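Local coordinates for G protein coupled receptor (PDB 3T33) that binds zinc as a member of the LanC-like family and may play a role in abscisic acid signalling, at residues N79-G83 / R384-E390; Y89-S94 / A396-D401; C114-S118 / Y130-C134. All coordinates share one frame; numbering follows the deposited sequence.

In the fold
From the N terminus, the chain first supplies the loop 79-83 for contact 1 and then, on helix 84-98, the segment 89-94 for contact 2; both wait some 300 residues for their partners. Contact 3 closes a short loop meanwhile, pairing the end of helix 101-118 with the start of helix 130-144, and so lies within the span of both long closures. The chain then returns with 384-390, completing contact 1, and with 396-401, completing contact 2. These two long closures therefore cross, and they touch through Leu80, Tyr89, Leu388 and Tyr397. Contact 2 ties helix 84-98 to helix 392-402, and contact 1 joins the loops that precede them, beside the zinc.

Contact 1: N79-G83 / R384-E390; sequences NLYTG and RPFSLFE
Tyr81 and Phe389 form the dense half of this meeting of two loops. With its CG anti to the backbone N (chi1 -172°), the tyrosine ring is swung alongside Phe389, whose CB sits over one ring face, 3.7 Å from the centroid of the Tyr81 ring. The ring planes differ by 23°, but the rings are displaced past each other with little stacking; the closest approach to the ring face is made by the methylene, in a CH-pi contact. The backbones are joined by Phe389 N donating to Tyr81 O at 3.0 Å. Leu80 extends the apolar patch, its CD2 lying 3.8 Å from Phe389 CE1 and its CG against Leu388 CD1. A water links the two loops, giving its protons to Leu80 O and Gly83 O and accepting from Leu388 N at 2.7 Å.

In the LanC-like fold these loops precede helices 84-98 and 392-402, and here they lie next to the metal: the Tyr81 side chain comes within about 4 Å of the zinc ion and touches its ligand Cys333, while the Phe389 backbone bonds to that of Cys333. Within 79-83, Asn79 OD1 holds the turn as an Asx motif, accepting from Thr82 N at 3.0 Å and also from Gly83 N.

Toward solvent the contact thins out. Thr82 packs its CA on Ser387 CB and turns its methyl to the charged pair, CG2 lying 3.6 Å from Glu390 OE1 and near Arg384 NH1, while its OG1 bonds to Asp77. Arg384, the exposed member, bends at chi2 to reach Glu390 in a long salt bridge. Glu390 OE1 is held more firmly by Arg384 N, and OE2 comes to the edge of the Tyr81 ring, 3.8 Å from Tyr81 CE1.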
loop_
_atom_site.group_PDB
_atom_site.type_symbol
_atom_site.label_atom_id
_atom_site.label_comp_id
_atom_site.label_asym_id
_atom_site.label_seq_id
_atom_site.Cartn_x
_atom_site.Cartn_y
_atom_site.Cartn_z
ATOM N N ASN A 79 -5.252 -12.050 9.744
ATOM C CA ASN A 79 -4.249 -11.318 9.008
ATOM C C ASN A 79 -4.564 -9.869 8.655
ATOM O O ASN A 79 -5.649 -9.407 8.895
ATOM C CB ASN A 79 -3.733 -12.119 7.820
ATOM C CG ASN A 79 -4.611 -12.036 6.618
ATOM O OD1 ASN A 79 -5.555 -11.305 6.590
ATOM N ND2 ASN A 79 -4.293 -12.810 5.619
ATOM N N LEU A 80 -3.589 -9.164 8.098
ATOM C CA LEU A 80 -3.768 -7.716 7.843
ATOM C C LEU A 80 -4.728 -7.494 6.694
ATOM O O LEU A 80 -5.558 -6.559 6.710
ATOM C CB LEU A 80 -2.417 -7.050 7.556
ATOM C CG LEU A 80 -2.405 -5.536 7.480
ATOM C CD1 LEU A 80 -2.403 -4.899 8.881
ATOM C CD2 LEU A 80 -1.200 -5.028 6.620
ATOM N N TYR A 81 -4.610 -8.410 5.731
ATOM C CA TYR A 81 -5.179 -8.320 4.384
ATOM C C TYR A 81 -6.680 -8.346 4.428
ATOM O O TYR A 81 -7.334 -7.437 3.865
ATOM C CB TYR A 81 -4.693 -9.512 3.534
ATOM C CG TYR A 81 -5.089 -9.376 2.098
ATOM C CD1 TYR A 81 -6.260 -9.916 1.633
ATOM C CD2 TYR A 81 -4.297 -8.647 1.212
ATOM C CE1 TYR A 81 -6.633 -9.735 0.335
ATOM C CE2 TYR A 81 -4.646 -8.474 -0.061
ATOM C CZ TYR A 81 -5.811 -8.994 -0.497
ATOM O OH TYR A 81 -6.132 -8.828 -1.791
ATOM N N THR A 82 -7.249 -9.358 5.101
ATOM C CA THR A 82 -8.698 -9.413 5.271
ATOM C C THR A 82 -9.155 -9.584 6.727
ATOM O O THR A 82 -10.323 -9.435 7.038
ATOM C CB THR A 82 -9.376 -10.480 4.356
ATOM O OG1 THR A 82 -8.682 -11.744 4.444
ATOM C CG2 THR A 82 -9.363 -10.025 2.929
ATOM N N GLY A 83 -8.245 -9.887 7.625
ATOM C CA GLY A 83 -8.665 -10.231 8.978
ATOM C C GLY A 83 -8.564 -9.083 9.959
ATOM O O GLY A 83 -8.530 -7.865 9.573
ATOM N N ARG A 384 -14.630 -8.988 1.614
ATOM C CA ARG A 384 -14.756 -8.682 3.036
ATOM C C ARG A 384 -14.914 -7.142 3.163
ATOM O O ARG A 384 -13.924 -6.385 3.067
ATOM C CB ARG A 384 -13.622 -9.310 3.893
ATOM C CG ARG A 384 -13.602 -10.868 3.857
ATOM C CD ARG A 384 -13.096 -11.266 2.505
ATOM N NE ARG A 384 -13.126 -12.680 2.180
ATOM C CZ ARG A 384 -12.194 -13.296 1.445
ATOM N NH1 ARG A 384 -11.156 -12.612 0.970
ATOM N NH2 ARG A 384 -12.306 -14.600 1.175
ATOM N N PRO A 385 -16.173 -6.692 3.318
ATOM C CA PRO A 385 -16.464 -5.265 3.099
ATOM C C PRO A 385 -15.821 -4.333 4.158
ATOM O O PRO A 385 -15.760 -3.100 3.950
ATOM C CB PRO A 385 -18.016 -5.209 3.113
ATOM C CG PRO A 385 -18.411 -6.498 3.963
ATOM C CD PRO A 385 -17.402 -7.495 3.530
ATOM N N PHE A 386 -15.328 -4.903 5.248
ATOM C CA PHE A 386 -14.703 -4.098 6.262
ATOM C C PHE A 386 -13.239 -4.406 6.452
ATOM O O PHE A 386 -12.645 -3.966 7.436
ATOM C CB PHE A 386 -15.489 -4.177 7.608
ATOM C CG PHE A 386 -16.923 -3.975 7.421
ATOM C CD1 PHE A 386 -17.425 -2.704 7.231
ATOM C CD2 PHE A 386 -17.768 -5.063 7.277
ATOM C CE1 PHE A 386 -18.790 -2.515 6.965
ATOM C CE2 PHE A 386 -19.125 -4.904 6.994
ATOM C CZ PHE A 386 -19.648 -3.641 6.839
ATOM N N SER A 387 -12.646 -5.153 5.521
ATOM C CA SER A 387 -11.226 -5.400 5.618
ATOM C C SER A 387 -10.348 -4.177 5.231
ATOM O O SER A 387 -10.811 -3.207 4.590
ATOM C CB SER A 387 -10.868 -6.580 4.731
ATOM O OG SER A 387 -11.208 -6.332 3.379
ATOM N N LEU A 388 -9.082 -4.243 5.614
ATOM C CA LEU A 388 -8.116 -3.292 5.210
ATOM C C LEU A 388 -7.874 -3.349 3.682
ATOM O O LEU A 388 -7.952 -2.310 3.009
ATOM C CB LEU A 388 -6.835 -3.549 5.966
ATOM C CG LEU A 388 -5.985 -2.354 6.461
ATOM C CD1 LEU A 388 -4.510 -2.511 6.075
ATOM C CD2 LEU A 388 -6.519 -0.952 6.078
ATOM N N PHE A 389 -7.586 -4.534 3.110
ATOM C CA PHE A 389 -7.201 -4.594 1.692
ATOM C C PHE A 389 -8.309 -4.666 0.651
ATOM O O PHE A 389 -8.069 -4.430 -0.521
ATOM C CB PHE A 389 -6.093 -5.605 1.426
ATOM C CG PHE A 389 -4.690 -5.078 1.734
ATOM C CD1 PHE A 389 -4.300 -4.805 3.041
ATOM C CD2 PHE A 389 -3.764 -4.869 0.704
ATOM C CE1 PHE A 389 -3.028 -4.271 3.318
ATOM C CE2 PHE A 389 -2.480 -4.376 0.968
ATOM C CZ PHE A 389 -2.105 -4.051 2.289
ATOM N N GLU A 390 -9.540 -4.890 1.067
ATOM C CA GLU A 390 -10.614 -5.088 0.107
ATOM C C GLU A 390 -11.760 -4.175 0.400
ATOM O O GLU A 390 -12.440 -3.708 -0.530
ATOM C CB GLU A 390 -11.143 -6.506 0.172
ATOM C CG GLU A 390 -10.229 -7.540 -0.462
ATOM C CD GLU A 390 -10.764 -8.999 -0.374
ATOM O OE1 GLU A 390 -11.753 -9.256 0.383
ATOM O OE2 GLU A 390 -10.169 -9.875 -1.071
HETATM O O HOH W 1 -8.196 -6.461 6.968
#

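Contact 2: Y89-S94 / A396-D401; sequences YLLFKS and AYMLLD
Ala396 meets Leu90 where two helices of the LanC-like alpha/alpha toroid run side by side. The segments lie 14° from parallel with axes 9.8 Å apart, and since some 300 residues separate them, the pairing is consistent with an early and a late helix meeting to close the ring. Ala396 CB rests 3.8 Å from Leu90 CD1, and the same Leu90 methyl approaches the backbone N of Tyr397.

One residue on, Tyr397 carries the largest share. Its ring is covered on one face by the aliphatic part of Lys93, with Lys93 CD 3.6 Å from the centroid of the Tyr397 ring in a CH-pi contact. Its outer end reaches the ring of Tyr89, where Tyr397 OH comes 3.3 Å from Tyr89 CE2; the two rings are inclined obliquely to one another.

Leu400, a turn further, touches both Leu90 CD1, at 3.7 Å from its own CD1, and Ser94 CB, and its CB runs past Lys93 CG.

Asp401 ends the series with a buried charge pair. Its OD2 is held by Tyr341 OH from helix 336-350, which would steady the carboxylate for the lysine. Lys93 bends at chi2 and chi3, which lays CD over the Tyr397 ring and brings NZ 2.7 Å from Asp401 OD1, 51° out of the carboxylate plane.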
loop_
_atom_site.group_PDB
_atom_site.type_symbol
_atom_site.label_atom_id
_atom_site.label_comp_id
_atom_site.label_asym_id
_atom_site.label_seq_id
_atom_site.Cartn_x
_atom_site.Cartn_y
_atom_site.Cartn_z
ATOM N N TYR A 89 -4.475 -2.257 12.524
ATOM C CA TYR A 89 -3.599 -1.332 11.809
ATOM C C TYR A 89 -4.284 -0.016 11.522
ATOM O O TYR A 89 -3.704 1.049 11.628
ATOM C CB TYR A 89 -3.040 -2.003 10.517
ATOM C CG TYR A 89 -1.739 -1.399 10.065
ATOM C CD1 TYR A 89 -0.795 -0.896 10.963
ATOM C CD2 TYR A 89 -1.488 -1.234 8.710
ATOM C CE1 TYR A 89 0.397 -0.283 10.493
ATOM C CE2 TYR A 89 -0.336 -0.648 8.253
ATOM C CZ TYR A 89 0.611 -0.191 9.118
ATOM O OH TYR A 89 1.736 0.392 8.516
ATOM N N LEU A 90 -5.541 -0.096 11.180
ATOM C CA LEU A 90 -6.335 1.117 10.951
ATOM C C LEU A 90 -6.388 1.955 12.249
ATOM O O LEU A 90 -6.331 3.205 12.216
ATOM C CB LEU A 90 -7.722 0.735 10.448
ATOM C CG LEU A 90 -8.719 1.939 10.443
ATOM C CD1 LEU A 90 -8.258 3.071 9.495
ATOM C CD2 LEU A 90 -10.160 1.444 10.088
ATOM N N LEU A 91 -6.487 1.252 13.395
ATOM C CA LEU A 91 -6.541 1.870 14.719
ATOM C C LEU A 91 -5.229 2.475 15.071
ATOM O O LEU A 91 -5.161 3.575 15.674
ATOM C CB LEU A 91 -6.973 0.827 15.774
ATOM C CG LEU A 91 -8.498 0.670 15.794
ATOM C CD1 LEU A 91 -8.844 -0.589 16.508
ATOM C CD2 LEU A 91 -9.111 1.859 16.527
ATOM N N PHE A 92 -4.168 1.747 14.730
ATOM C CA PHE A 92 -2.811 2.302 14.831
ATOM C C PHE A 92 -2.611 3.616 13.976
ATOM O O PHE A 92 -2.076 4.599 14.461
ATOM C CB PHE A 92 -1.751 1.241 14.470
ATOM C CG PHE A 92 -0.349 1.694 14.754
ATOM C CD1 PHE A 92 0.084 1.871 16.055
ATOM C CD2 PHE A 92 0.523 1.993 13.728
ATOM C CE1 PHE A 92 1.371 2.356 16.336
ATOM C CE2 PHE A 92 1.822 2.489 14.005
ATOM C CZ PHE A 92 2.233 2.645 15.333
ATOM N N LYS A 93 -3.013 3.601 12.718
ATOM C CA LYS A 93 -2.910 4.769 11.858
ATOM C C LYS A 93 -3.719 5.943 12.459
ATOM O O LYS A 93 -3.313 7.119 12.414
ATOM C CB LYS A 93 -3.507 4.405 10.509
ATOM C CG LYS A 93 -3.642 5.571 9.593
ATOM C CD LYS A 93 -2.479 5.676 8.600
ATOM C CE LYS A 93 -1.538 6.676 8.986
ATOM N NZ LYS A 93 -0.294 6.553 8.153
ATOM N N SER A 94 -4.852 5.623 13.041
ATOM C CA SER A 94 -5.683 6.627 13.667
ATOM C C SER A 94 -5.039 7.179 14.909
ATOM O O SER A 94 -5.122 8.369 15.210
ATOM C CB SER A 94 -7.006 6.008 14.048
ATOM O OG SER A 94 -7.829 7.008 14.592
ATOM N N ALA A 396 -10.858 4.197 4.867
ATOM C CA ALA A 396 -10.551 5.015 6.087
ATOM C C ALA A 396 -9.058 5.242 6.269
ATOM O O ALA A 396 -8.637 6.299 6.716
ATOM C CB ALA A 396 -11.107 4.360 7.382
ATOM N N TYR A 397 -8.259 4.230 5.935
ATOM C CA TYR A 397 -6.844 4.302 6.151
ATOM C C TYR A 397 -6.256 5.382 5.226
ATOM O O TYR A 397 -5.439 6.201 5.619
ATOM C CB TYR A 397 -6.237 2.909 5.850
ATOM C CG TYR A 397 -4.798 2.814 6.257
ATOM C CD1 TYR A 397 -3.772 3.412 5.483
ATOM C CD2 TYR A 397 -4.442 2.122 7.412
ATOM C CE1 TYR A 397 -2.415 3.326 5.908
ATOM C CE2 TYR A 397 -3.108 2.046 7.834
ATOM C CZ TYR A 397 -2.102 2.661 7.106
ATOM O OH TYR A 397 -0.779 2.549 7.570
ATOM N N MET A 398 -6.714 5.383 3.994
ATOM C CA MET A 398 -6.233 6.320 2.993
ATOM C C MET A 398 -6.680 7.738 3.419
ATOM O O MET A 398 -5.884 8.708 3.391
ATOM C CB MET A 398 -6.776 5.907 1.603
ATOM C CG MET A 398 -6.292 6.770 0.433
ATOM S SD MET A 398 -7.221 8.273 0.425
ATOM C CE MET A 398 -8.730 7.677 -0.305
ATOM N N LEU A 399 -7.914 7.833 3.892
ATOM C CA LEU A 399 -8.481 9.127 4.280
ATOM C C LEU A 399 -7.667 9.763 5.405
ATOM O O LEU A 399 -7.246 10.976 5.320
ATOM C CB LEU A 399 -9.952 8.997 4.670
ATOM C CG LEU A 399 -11.122 9.194 3.694
ATOM C CD1 LEU A 399 -10.697 9.296 2.236
ATOM C CD2 LEU A 399 -12.338 8.195 3.968
ATOM N N LEU A 400 -7.385 8.937 6.421
ATOM C CA LEU A 400 -6.544 9.381 7.522
ATOM C C LEU A 400 -5.174 9.837 7.037
ATOM O O LEU A 400 -4.593 10.815 7.557
ATOM C CB LEU A 400 -6.387 8.235 8.521
ATOM C CG LEU A 400 -7.697 7.941 9.278
ATOM C CD1 LEU A 400 -7.586 6.682 10.145
ATOM C CD2 LEU A 400 -8.162 9.156 10.148
ATOM N N ASP A 401 -4.628 9.131 6.048
ATOM C CA ASP A 401 -3.253 9.422 5.579
ATOM C C ASP A 401 -3.244 10.778 4.748
ATOM O O ASP A 401 -2.187 11.436 4.590
ATOM C CB ASP A 401 -2.764 8.238 4.744
ATOM C CG ASP A 401 -1.472 7.651 5.210
ATOM O OD1 ASP A 401 -0.781 8.222 6.085
ATOM O OD2 ASP A 401 -1.122 6.572 4.656
#

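Contact 3: C114-S118 / Y130-C134; sequences CDVAS and YAGVC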
loop_
_atom_site.group_PDB
_atom_site.type_symbol
_atom_site.label_atom_id
_atom_site.label_comp_id
_atom_site.label_asym_id
_atom_site.label_seq_id
_atom_site.Cartn_x
_atom_site.Cartn_y
_atom_site.Cartn_z
ATOM N N CYS A 114 -5.248 -11.573 17.647
ATOM C CA CYS A 114 -4.805 -12.077 16.374
ATOM C C CYS A 114 -3.686 -13.073 16.633
ATOM O O CYS A 114 -3.537 -14.047 15.901
ATOM C CB CYS A 114 -4.321 -10.907 15.505
ATOM S SG CYS A 114 -5.700 -9.959 14.711
ATOM N N ASP A 115 -2.894 -12.787 17.665
ATOM C CA ASP A 115 -1.799 -13.617 18.054
ATOM C C ASP A 115 -2.274 -15.025 18.443
ATOM O O ASP A 115 -1.838 -16.017 17.840
ATOM C CB ASP A 115 -1.072 -12.968 19.196
ATOM C CG ASP A 115 0.203 -13.708 19.578
ATOM O OD1 ASP A 115 0.833 -14.387 18.731
ATOM O OD2 ASP A 115 0.581 -13.591 20.762
ATOM N N VAL A 116 -3.190 -15.075 19.417
ATOM C CA VAL A 116 -3.932 -16.287 19.829
ATOM C C VAL A 116 -4.446 -17.070 18.609
ATOM O O VAL A 116 -4.199 -18.287 18.481
ATOM C CB VAL A 116 -5.141 -15.926 20.780
ATOM C CG1 VAL A 116 -6.079 -17.132 21.027
ATOM C CG2 VAL A 116 -4.661 -15.338 22.114
ATOM N N ALA A 117 -5.160 -16.382 17.715
ATOM C CA ALA A 117 -5.723 -17.041 16.535
ATOM C C ALA A 117 -4.661 -17.465 15.486
ATOM O O ALA A 117 -4.956 -18.286 14.628
ATOM C CB ALA A 117 -6.766 -16.151 15.896
ATOM N N SER A 118 -3.438 -16.928 15.560
ATOM C CA SER A 118 -2.434 -17.231 14.525
ATOM C C SER A 118 -1.330 -18.249 14.899
ATOM O O SER A 118 -0.408 -18.529 14.100
ATOM C CB SER A 118 -1.812 -15.951 13.969
ATOM O OG SER A 118 -1.212 -15.162 14.975
ATOM N N TYR A 130 2.068 -13.942 10.049
ATOM C CA TYR A 130 2.265 -13.818 11.453
ATOM C C TYR A 130 3.299 -12.750 11.794
ATOM O O TYR A 130 3.290 -12.202 12.919
ATOM C CB TYR A 130 2.808 -15.211 11.935
ATOM C CG TYR A 130 2.994 -15.297 13.412
ATOM C CD1 TYR A 130 1.947 -14.959 14.246
ATOM C CD2 TYR A 130 4.213 -15.704 13.984
ATOM C CE1 TYR A 130 2.050 -15.028 15.662
ATOM C CE2 TYR A 130 4.352 -15.801 15.418
ATOM C CZ TYR A 130 3.224 -15.460 16.262
ATOM O OH TYR A 130 3.232 -15.486 17.674
ATOM N N ALA A 131 4.244 -12.520 10.875
ATOM C CA ALA A 131 5.217 -11.410 11.023
ATOM C C ALA A 131 4.466 -10.075 11.105
ATOM O O ALA A 131 4.841 -9.198 11.849
ATOM C CB ALA A 131 6.261 -11.396 9.827
ATOM N N GLY A 132 3.389 -9.941 10.343
ATOM C CA GLY A 132 2.497 -8.753 10.449
ATOM C C GLY A 132 1.992 -8.547 11.862
ATOM O O GLY A 132 2.089 -7.443 12.421
ATOM N N VAL A 133 1.454 -9.609 12.453
ATOM C CA VAL A 133 0.916 -9.603 13.853
ATOM C C VAL A 133 1.979 -9.223 14.867
ATOM O O VAL A 133 1.778 -8.354 15.739
ATOM C CB VAL A 133 0.373 -10.996 14.235
ATOM C CG1 VAL A 133 -0.082 -11.036 15.714
ATOM C CG2 VAL A 133 -0.729 -11.409 13.268
ATOM N N CYS A 134 3.136 -9.863 14.765
ATOM C CA CYS A 134 4.199 -9.572 15.682
ATOM C C CYS A 134 4.789 -8.206 15.502
ATOM O O CYS A 134 5.240 -7.602 16.470
ATOM C CB CYS A 134 5.299 -10.624 15.514
ATOM S SG CYS A 134 4.756 -12.333 16.054
#
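This is the antiparallel packing of two helices joined by a short connection, an alpha-hairpin in which Asp115 and Ser118 near the end of helix 101-118 face Tyr130 and Val133 near the start of helix 130-144. The short segments run at 151° to each other with axes 10.0 Å apart, and they share a modest interface that combines one polar bond with a small apolar patch.

Tyr130 provides the polar link. A chi1 of -176° puts its ring opposite the backbone N, which carries the hydroxyl across to the other helix, where Tyr130 OH donates to Asp115 OD1 at 2.8 Å. The oxygen is approached almost straight along its C-O bond. Asp115 OD1 lies in the ring plane, at its edge, and the carboxylate and ring planes are 22° apart. Ser118 OG comes to the same ring at its edge, 3.2 Å from Tyr130 CD1, and it also lies near the carbonyl oxygens of Cys114 and Asp115, one helical turn back. The ring is thus approached along its rim by two oxygens of the facing helix.

Val133 makes the apolar part, pointing across the interface. Its CG1 rests 3.8 Å from Asp115 N and 4.2 Å from Cys114 CB, while CG2 faces the serine.

The second carboxylate oxygen, Asp115 OD2, forms salt bridges with Arg119 and with Arg156 of helix 147-158, which also packs on Tyr130. Next to the hairpin, Cys114 and Val133 both touch Leu85, so the pair packs on helix 84-98 through Cys114 and Val133 and on helix 147-158 through Tyr130 and Asp115.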